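Local coordinates for iron-regulated outer membrane protein (Neisseria meningitidis, PDB 4B7O) that transports iron across the outer membrane as a TonB-dependent beta-barrel transporter, probably in the form of siderophore complexes, at residues Y384-I389 with N439-D444; F469-H474 with P511-A516. One frame throughout, in Å; residues are numbered along the deposited sequence.

Contact 1 (Y384-I389 with N439-D444)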
ATOM      1  N   TYR A 384      -0.382  17.937  -8.448  1.00 36.75           N
ATOM      2  CA  TYR A 384       0.963  17.927  -9.031  1.00 37.96           C
ATOM      3  C   TYR A 384       1.889  16.886  -8.392  1.00 38.58           C
ATOM      4  O   TYR A 384       2.102  16.878  -7.181  1.00 40.46           O
ATOM      5  CB  TYR A 384       1.599  19.320  -8.829  1.00 40.72           C
ATOM      6  CG  TYR A 384       3.001  19.404  -9.371  1.00 43.44           C
ATOM      7  CD1 TYR A 384       3.207  19.525 -10.744  1.00 46.49           C
ATOM      8  CD2 TYR A 384       4.127  19.305  -8.526  1.00 44.46           C
ATOM      9  CE1 TYR A 384       4.469  19.580 -11.279  1.00 46.64           C
ATOM     10  CE2 TYR A 384       5.415  19.376  -9.044  1.00 45.19           C
ATOM     11  CZ  TYR A 384       5.558  19.515 -10.433  1.00 47.66           C
ATOM     12  OH  TYR A 384       6.768  19.572 -11.042  1.00 48.85           O
ATOM     13  N   ARG A 385       2.509  16.040  -9.171  1.00 41.27           N
ATOM     14  CA  ARG A 385       3.513  15.171  -8.561  1.00 41.85           C
ATOM     15  C   ARG A 385       4.766  15.140  -9.388  1.00 39.27           C
ATOM     16  O   ARG A 385       4.665  14.868 -10.558  1.00 46.85           O
ATOM     17  CB  ARG A 385       3.015  13.729  -8.458  1.00 38.49           C
ATOM     18  CG  ARG A 385       3.911  12.922  -7.554  1.00 38.67           C
ATOM     19  CD  ARG A 385       3.402  11.536  -7.284  1.00 33.79           C
ATOM     20  NE  ARG A 385       3.182  10.830  -8.505  1.00 37.01           N
ATOM     21  CZ  ARG A 385       2.412   9.757  -8.618  1.00 32.98           C
ATOM     22  NH1 ARG A 385       1.782   9.237  -7.553  1.00 31.40           N
ATOM     23  NH2 ARG A 385       2.311   9.217  -9.801  1.00 31.68           N
ATOM     24  N   HIS A 386       5.928  15.372  -8.771  1.00 41.16           N
ATOM     25  CA  HIS A 386       7.237  15.192  -9.436  1.00 37.24           C
ATOM     26  C   HIS A 386       8.045  14.104  -8.800  1.00 36.43           C
ATOM     27  O   HIS A 386       8.310  14.119  -7.559  1.00 32.63           O
ATOM     28  CB  HIS A 386       8.046  16.518  -9.427  1.00 42.60           C
ATOM     29  CG  HIS A 386       9.286  16.484 -10.301  1.00 44.25           C
ATOM     30  ND1 HIS A 386      10.485  16.045  -9.844  1.00 42.37           N
ATOM     31  CD2 HIS A 386       9.471  16.812 -11.646  1.00 44.33           C
ATOM     32  CE1 HIS A 386      11.381  16.099 -10.844  1.00 44.03           C
ATOM     33  NE2 HIS A 386      10.757  16.557 -11.947  1.00 44.25           N
ATOM     34  N   GLN A 387       8.438  13.142  -9.630  1.00 35.66           N
ATOM     35  CA  GLN A 387       9.359  12.119  -9.199  1.00 38.89           C
ATOM     36  C   GLN A 387      10.728  12.162  -9.816  1.00 37.78           C
ATOM     37  O   GLN A 387      10.839  12.327 -11.027  1.00 43.36           O
ATOM     38  CB  GLN A 387       8.774  10.749  -9.495  1.00 41.59           C
ATOM     39  CG  GLN A 387       7.960  10.262  -8.330  1.00 50.26           C
ATOM     40  CD  GLN A 387       6.985   9.219  -8.748  1.00 48.37           C
ATOM     41  OE1 GLN A 387       6.035   9.507  -9.486  1.00 49.34           O
ATOM     42  NE2 GLN A 387       7.209   7.999  -8.292  1.00 45.98           N
ATOM     43  N   GLU A 388      11.760  11.894  -9.014  1.00 37.40           N
ATOM     44  CA  GLU A 388      13.132  11.798  -9.568  1.00 41.77           C
ATOM     45  C   GLU A 388      13.892  10.670  -8.932  1.00 42.73           C
ATOM     46  O   GLU A 388      14.005  10.634  -7.693  1.00 41.28           O
ATOM     47  CB  GLU A 388      13.927  13.102  -9.368  1.00 39.05           C
ATOM     48  CG  GLU A 388      15.254  13.118 -10.136  1.00 39.75           C
ATOM     49  CD  GLU A 388      16.115  14.423 -10.033  1.00 51.51           C
ATOM     50  OE1 GLU A 388      15.693  15.455  -9.415  1.00 49.85           O
ATOM     51  OE2 GLU A 388      17.263  14.410 -10.576  1.00 49.85           O
ATOM     52  N   ILE A 389      14.399   9.756  -9.765  1.00 34.44           N
ATOM     53  CA  ILE A 389      15.197   8.634  -9.327  1.00 31.70           C
ATOM     54  C   ILE A 389      16.667   9.098  -9.497  1.00 38.19           C
ATOM     55  O   ILE A 389      17.011   9.595 -10.543  1.00 35.80           O
ATOM     56  CB  ILE A 389      14.936   7.429 -10.240  1.00 28.67           C
ATOM     57  CG1 ILE A 389      13.571   6.797  -9.999  1.00 34.48           C
ATOM     58  CG2 ILE A 389      15.933   6.358 -10.044  1.00 31.44           C
ATOM     59  CD1 ILE A 389      13.296   5.472 -10.724  1.00 28.36           C
ATOM     60  N   ASN A 439      19.300  11.456 -14.635  1.00 44.06           N
ATOM     61  CA  ASN A 439      18.272  11.032 -13.712  1.00 44.13           C
ATOM     62  C   ASN A 439      16.876  11.045 -14.325  1.00 45.55           C
ATOM     63  O   ASN A 439      16.367  12.118 -14.693  1.00 47.38           O
ATOM     64  CB  ASN A 439      18.274  11.981 -12.543  1.00 37.87           C
ATOM     65  CG  ASN A 439      19.417  11.721 -11.623  1.00 35.76           C
ATOM     66  OD1 ASN A 439      20.209  10.809 -11.873  1.00 35.33           O
ATOM     67  ND2 ASN A 439      19.487  12.464 -10.535  1.00 31.51           N
ATOM     68  N   PRO A 440      16.225   9.883 -14.367  1.00 39.27           N
ATOM     69  CA  PRO A 440      14.871   9.760 -14.890  1.00 40.07           C
ATOM     70  C   PRO A 440      13.929  10.515 -14.013  1.00 40.04           C
ATOM     71  O   PRO A 440      14.163  10.597 -12.796  1.00 41.94           O
ATOM     72  CB  PRO A 440      14.587   8.271 -14.805  1.00 40.04           C
ATOM     73  CG  PRO A 440      15.928   7.630 -14.561  1.00 42.48           C
ATOM     74  CD  PRO A 440      16.658   8.641 -13.732  1.00 42.63           C
ATOM     75  N   THR A 441      12.933  11.150 -14.632  1.00 39.90           N
ATOM     76  CA  THR A 441      11.911  11.855 -13.878  1.00 43.40           C
ATOM     77  C   THR A 441      10.492  11.677 -14.476  1.00 43.25           C
ATOM     78  O   THR A 441      10.316  11.187 -15.592  1.00 42.45           O
ATOM     79  CB  THR A 441      12.206  13.355 -13.793  1.00 43.20           C
ATOM     80  OG1 THR A 441      11.965  13.919 -15.068  1.00 45.27           O
ATOM     81  CG2 THR A 441      13.636  13.629 -13.392  1.00 41.26           C
ATOM     82  N   LYS A 442       9.485  12.110 -13.728  1.00 41.17           N
ATOM     83  CA  LYS A 442       8.086  11.969 -14.165  1.00 37.82           C
ATOM     84  C   LYS A 442       7.296  13.026 -13.466  1.00 38.17           C
ATOM     85  O   LYS A 442       7.390  13.160 -12.237  1.00 38.77           O
ATOM     86  CB  LYS A 442       7.510  10.601 -13.850  1.00 38.44           C
ATOM     87  CG  LYS A 442       6.155  10.399 -14.521  1.00 43.82           C
ATOM     88  CD  LYS A 442       5.696   8.964 -14.418  1.00 38.40           C
ATOM     89  CE  LYS A 442       4.904   8.764 -13.141  1.00 40.46           C
ATOM     90  NZ  LYS A 442       4.478   7.340 -13.077  1.00 36.12           N
ATOM     91  N   THR A 443       6.599  13.843 -14.248  1.00 37.45           N
ATOM     92  CA  THR A 443       5.676  14.826 -13.686  1.00 43.50           C
ATOM     93  C   THR A 443       4.240  14.351 -13.968  1.00 41.36           C
ATOM     94  O   THR A 443       3.949  13.932 -15.076  1.00 40.77           O
ATOM     95  CB  THR A 443       5.883  16.186 -14.356  1.00 45.67           C
ATOM     96  OG1 THR A 443       7.229  16.596 -14.143  1.00 55.50           O
ATOM     97  CG2 THR A 443       4.944  17.235 -13.800  1.00 48.34           C
ATOM     98  N   ASP A 444       3.377  14.360 -12.959  1.00 44.09           N
ATOM     99  CA  ASP A 444       1.953  14.057 -13.160  1.00 40.74           C
ATOM    100  C   ASP A 444       1.193  15.275 -12.719  1.00 41.17           C
ATOM    101  O   ASP A 444       1.498  15.860 -11.668  1.00 38.53           O
ATOM    102  CB  ASP A 444       1.478  12.829 -12.414  1.00 40.86           C
ATOM    103  CG  ASP A 444       1.982  11.530 -13.016  1.00 43.67           C
ATOM    104  OD1 ASP A 444       1.681  11.238 -14.189  1.00 49.70           O
ATOM    105  OD2 ASP A 444       2.664  10.748 -12.302  1.00 46.17           O
TER
HETATM  106  O   HOH W   1       7.578  19.619 -13.506  1.00 50.76           O
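Backbone hydrogen bonds join Arg385 with Asp444 and Gln387 with Lys442, the hydrogen-bonded pairs of two adjacent antiparallel barrel strands. Beyond the last pair, Ile389 N reaches Pro440 O at 3.2 Å; proline suits this strand end because it has no N-H to return to Ile389 O, and its CD packs on Ile389 CB. On the face carrying Arg385, Gln387, Lys442 and Asp444, charge dominates. The bend at chi3 (56°) turns the Arg385 guanidinium onto its neighbour in a salt bridge, NH2 meeting Asp444 OD2 at 3.0 Å from above the carboxylate plane. Asp444 OD1 is held by Ser510, while Lys442 NZ bonds to Pro511 O and forms a salt bridge with Asp127 of the plug.

The Tyr384, His386, Glu388, Thr441 and Thr443 face carries hydroxyl, ring and water contacts. Thr443 CG2 packs on Tyr384 CE1 at 3.5 Å, its OG1 lies at the His386 ring edge, and a water links OG1 to Tyr384 OH. Extended Glu388 runs beside Thr441, and its OE2 takes a hydrogen bond from Asn439 ND2 (3.0 Å), in the amide plane but 33° out of the carboxylate plane, anti side.

Arg385 NH2 and Lys442 NZ, buried 4.4 Å apart, probably have their repulsion offset by Asp444 and Asp127.

Contact 2 (F469-H474 with P511-A516); sequences FKVKTH and PRLYDA
Pro511 presents CD over one face of the Phe469 ring where a loop folds back along the inner side of the TonB-dependent receptor barrel. This is a CH-pi contact: Pro511 CD lies 3.8 Å from the centroid of the Phe469 ring, 22° off the ring normal, and is displaced toward the rim, with Phe469 CZ nearest at 3.6 Å. The side chains cross at about a right angle. Proline suits the place because the CD hydrogens, next to nitrogen, are slightly polarised toward the aromatic cloud. Farther along, Val471 CG1 meets Leu513 CD2 at 4.3 Å, a looser touch of branched aliphatic groups that extends the apolar seam.

Two features set up this first shell. With chi1 at 82°, Phe469 CG sits between the backbone N and the carbonyl carbon, which holds the ring over its own backbone, the N of Val471 in plane at its edge. The polyproline II run from Pro511 to Asp515 brings Pro511 and Leu513 to the strand and then leaves it, with no hydrogen bond across; Pro511 O instead accepts one from Lys442 NZ. Farther out, Val471 also packs on Ile528, Phe469 on Ser510, and Leu513 on Ser128 of the plug. The intervening Arg512 points away from the strand, and its NH2 is shared between Glu535 OE1, in a salt bridge, and the backbone O of Asn115.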
ATOM      1  N   PHE A 469       0.634  13.477 -18.046  1.00 40.47           N
ATOM      2  CA  PHE A 469       1.973  13.119 -17.625  1.00 45.95           C
ATOM      3  C   PHE A 469       3.140  13.530 -18.540  1.00 48.15           C
ATOM      4  O   PHE A 469       2.962  13.715 -19.758  1.00 45.18           O
ATOM      5  CB  PHE A 469       2.037  11.646 -17.286  1.00 43.46           C
ATOM      6  CG  PHE A 469       2.198  10.754 -18.461  1.00 39.87           C
ATOM      7  CD1 PHE A 469       3.477  10.514 -18.991  1.00 43.28           C
ATOM      8  CD2 PHE A 469       1.106  10.093 -19.006  1.00 41.21           C
ATOM      9  CE1 PHE A 469       3.670   9.655 -20.060  1.00 38.00           C
ATOM     10  CE2 PHE A 469       1.286   9.209 -20.072  1.00 42.18           C
ATOM     11  CZ  PHE A 469       2.558   8.998 -20.601  1.00 45.02           C
ATOM     12  N   LYS A 470       4.344  13.627 -17.959  1.00 50.54           N
ATOM     13  CA  LYS A 470       5.610  13.801 -18.759  1.00 43.57           C
ATOM     14  C   LYS A 470       6.678  12.884 -18.202  1.00 40.92           C
ATOM     15  O   LYS A 470       7.029  12.963 -17.036  1.00 36.73           O
ATOM     16  CB  LYS A 470       6.111  15.249 -18.699  1.00 41.53           C
ATOM     17  CG  LYS A 470       6.955  15.623 -19.934  1.00 56.73           C
ATOM     18  CD  LYS A 470       8.321  16.300 -19.730  1.00 49.92           C
ATOM     19  CE  LYS A 470       8.214  17.775 -19.353  1.00 54.10           C
ATOM     20  NZ  LYS A 470       8.191  17.945 -17.847  1.00 62.74           N
ATOM     21  N   VAL A 471       7.179  11.986 -19.006  1.00 39.18           N
ATOM     22  CA  VAL A 471       8.150  11.062 -18.513  1.00 41.37           C
ATOM     23  C   VAL A 471       9.508  11.278 -19.183  1.00 47.31           C
ATOM     24  O   VAL A 471       9.613  11.231 -20.425  1.00 44.21           O
ATOM     25  CB  VAL A 471       7.696   9.624 -18.789  1.00 39.50           C
ATOM     26  CG1 VAL A 471       8.864   8.705 -18.820  1.00 38.80           C
ATOM     27  CG2 VAL A 471       6.725   9.178 -17.709  1.00 47.85           C
ATOM     28  N   LYS A 472      10.550  11.474 -18.366  1.00 46.21           N
ATOM     29  CA  LYS A 472      11.901  11.629 -18.890  1.00 46.12           C
ATOM     30  C   LYS A 472      12.725  10.446 -18.458  1.00 45.57           C
ATOM     31  O   LYS A 472      13.092  10.327 -17.290  1.00 41.62           O
ATOM     32  CB  LYS A 472      12.487  12.963 -18.426  1.00 52.06           C
ATOM     33  CG  LYS A 472      13.688  13.467 -19.234  1.00 56.45           C
ATOM     34  CD  LYS A 472      14.941  13.569 -18.364  1.00 68.09           C
ATOM     35  CE  LYS A 472      15.730  12.261 -18.464  1.00 73.34           C
ATOM     36  NZ  LYS A 472      16.822  12.060 -17.469  1.00 61.91           N
ATOM     37  N   THR A 473      12.962   9.531 -19.392  1.00 39.26           N
ATOM     38  CA  THR A 473      13.719   8.347 -19.104  1.00 38.92           C
ATOM     39  C   THR A 473      15.178   8.729 -18.896  1.00 43.00           C
ATOM     40  O   THR A 473      15.531   9.903 -19.008  1.00 43.48           O
ATOM     41  CB  THR A 473      13.674   7.378 -20.282  1.00 45.76           C
ATOM     42  OG1 THR A 473      13.285   8.100 -21.472  1.00 50.94           O
ATOM     43  CG2 THR A 473      12.714   6.197 -20.003  1.00 47.17           C
ATOM     44  N   HIS A 474      16.030   7.745 -18.603  1.00 45.94           N
ATOM     45  CA  HIS A 474      17.435   8.031 -18.272  1.00 46.05           C
ATOM     46  C   HIS A 474      18.312   8.246 -19.452  1.00 46.75           C
ATOM     47  O   HIS A 474      19.505   8.325 -19.295  1.00 50.57           O
ATOM     48  CB  HIS A 474      18.078   6.993 -17.354  1.00 39.50           C
ATOM     49  CG  HIS A 474      18.334   5.671 -18.003  1.00 34.59           C
ATOM     50  ND1 HIS A 474      18.839   4.625 -17.316  1.00 34.12           N
ATOM     51  CD2 HIS A 474      18.087   5.210 -19.293  1.00 37.16           C
ATOM     52  CE1 HIS A 474      18.930   3.546 -18.114  1.00 31.21           C
ATOM     53  NE2 HIS A 474      18.472   3.898 -19.332  1.00 37.07           N
ATOM     54  N   PRO A 511       2.899   5.692 -16.988  1.00 41.41           N
ATOM     55  CA  PRO A 511       3.864   4.576 -16.933  1.00 37.69           C
ATOM     56  C   PRO A 511       4.759   4.768 -15.742  1.00 38.61           C
ATOM     57  O   PRO A 511       5.105   5.905 -15.439  1.00 37.67           O
ATOM     58  CB  PRO A 511       4.710   4.785 -18.178  1.00 38.05           C
ATOM     59  CG  PRO A 511       3.993   5.778 -19.033  1.00 34.78           C
ATOM     60  CD  PRO A 511       2.764   6.235 -18.347  1.00 38.80           C
ATOM     61  N   ARG A 512       5.099   3.699 -15.043  1.00 41.17           N
ATOM     62  CA  ARG A 512       6.070   3.825 -13.947  1.00 44.82           C
ATOM     63  C   ARG A 512       7.489   3.861 -14.483  1.00 43.24           C
ATOM     64  O   ARG A 512       7.811   3.167 -15.444  1.00 45.40           O
ATOM     65  CB  ARG A 512       5.954   2.691 -12.951  1.00 43.06           C
ATOM     66  CG  ARG A 512       4.552   2.123 -12.822  1.00 51.90           C
ATOM     67  CD  ARG A 512       3.451   3.095 -12.389  1.00 49.08           C
ATOM     68  NE  ARG A 512       2.210   2.286 -12.289  1.00 51.76           N
ATOM     69  CZ  ARG A 512       1.412   1.932 -13.311  1.00 56.41           C
ATOM     70  NH1 ARG A 512       1.607   2.377 -14.561  1.00 55.15           N
ATOM     71  NH2 ARG A 512       0.370   1.148 -13.074  1.00 56.56           N
ATOM     72  N   LEU A 513       8.330   4.688 -13.880  1.00 41.77           N
ATOM     73  CA  LEU A 513       9.779   4.640 -14.164  1.00 40.90           C
ATOM     74  C   LEU A 513      10.322   3.265 -13.804  1.00 40.78           C
ATOM     75  O   LEU A 513       9.830   2.607 -12.904  1.00 42.40           O
ATOM     76  CB  LEU A 513      10.500   5.716 -13.369  1.00 34.37           C
ATOM     77  CG  LEU A 513       9.938   7.138 -13.514  1.00 36.12           C
ATOM     78  CD1 LEU A 513      10.343   8.063 -12.380  1.00 33.05           C
ATOM     79  CD2 LEU A 513      10.309   7.780 -14.850  1.00 41.47           C
ATOM     80  N   TYR A 514      11.311   2.809 -14.544  1.00 38.42           N
ATOM     81  CA  TYR A 514      11.951   1.479 -14.308  1.00 42.03           C
ATOM     82  C   TYR A 514      12.588   1.385 -12.904  1.00 36.52           C
ATOM     83  O   TYR A 514      12.744   2.410 -12.213  1.00 37.25           O
ATOM     84  CB  TYR A 514      13.002   1.249 -15.418  1.00 42.08           C
ATOM     85  CG  TYR A 514      13.501  -0.162 -15.646  1.00 48.24           C
ATOM     86  CD1 TYR A 514      12.664  -1.167 -16.170  1.00 43.40           C
ATOM     87  CD2 TYR A 514      14.855  -0.487 -15.389  1.00 43.70           C
ATOM     88  CE1 TYR A 514      13.154  -2.464 -16.405  1.00 39.61           C
ATOM     89  CE2 TYR A 514      15.328  -1.766 -15.605  1.00 39.27           C
ATOM     90  CZ  TYR A 514      14.507  -2.741 -16.106  1.00 42.08           C
ATOM     91  OH  TYR A 514      15.071  -3.995 -16.301  1.00 43.87           O
ATOM     92  N   ASP A 515      12.919   0.186 -12.457  1.00 38.31           N
ATOM     93  CA  ASP A 515      13.410   0.016 -11.051  1.00 41.92           C
ATOM     94  C   ASP A 515      14.521   0.986 -10.737  1.00 41.45           C
ATOM     95  O   ASP A 515      15.473   1.147 -11.528  1.00 42.17           O
ATOM     96  CB  ASP A 515      13.941  -1.398 -10.839  1.00 47.71           C
ATOM     97  CG  ASP A 515      12.879  -2.446 -11.035  1.00 52.38           C
ATOM     98  OD1 ASP A 515      11.747  -2.015 -11.394  1.00 55.72           O
ATOM     99  OD2 ASP A 515      13.170  -3.668 -10.833  1.00 44.21           O
ATOM    100  N   ALA A 516      14.399   1.655  -9.609  1.00 35.38           N
ATOM    101  CA  ALA A 516      15.365   2.680  -9.216  1.00 39.77           C
ATOM    102  C   ALA A 516      16.771   2.097  -9.152  1.00 43.88           C
ATOM    103  O   ALA A 516      17.728   2.742  -9.575  1.00 42.47           O
ATOM    104  CB  ALA A 516      15.011   3.301  -7.838  1.00 33.58           C
TER

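From the N terminus, strand 376-391 passes through 384-389 and the chain then makes a long excursion that includes helix 423-434; contact 1 closes that loop when 439-444 returns beside it. Contact 2 opens on the next strand, 458-472, and closes after two further strands when 511-516 comes back. The two are therefore in series, neither nested nor crossed, yet their centres are only about 7 Å apart. Strands 441-455 and 458-472 are barrel neighbours, and Thr441 N probably bonds to Lys472 O at 2.8 Å. Tyr514 O also packs 3.4 Å from Ile389 CD1. Both contacts tie the barrel wall to the plug, contact 1 through Asp127 and loop 511-516 through Ser128.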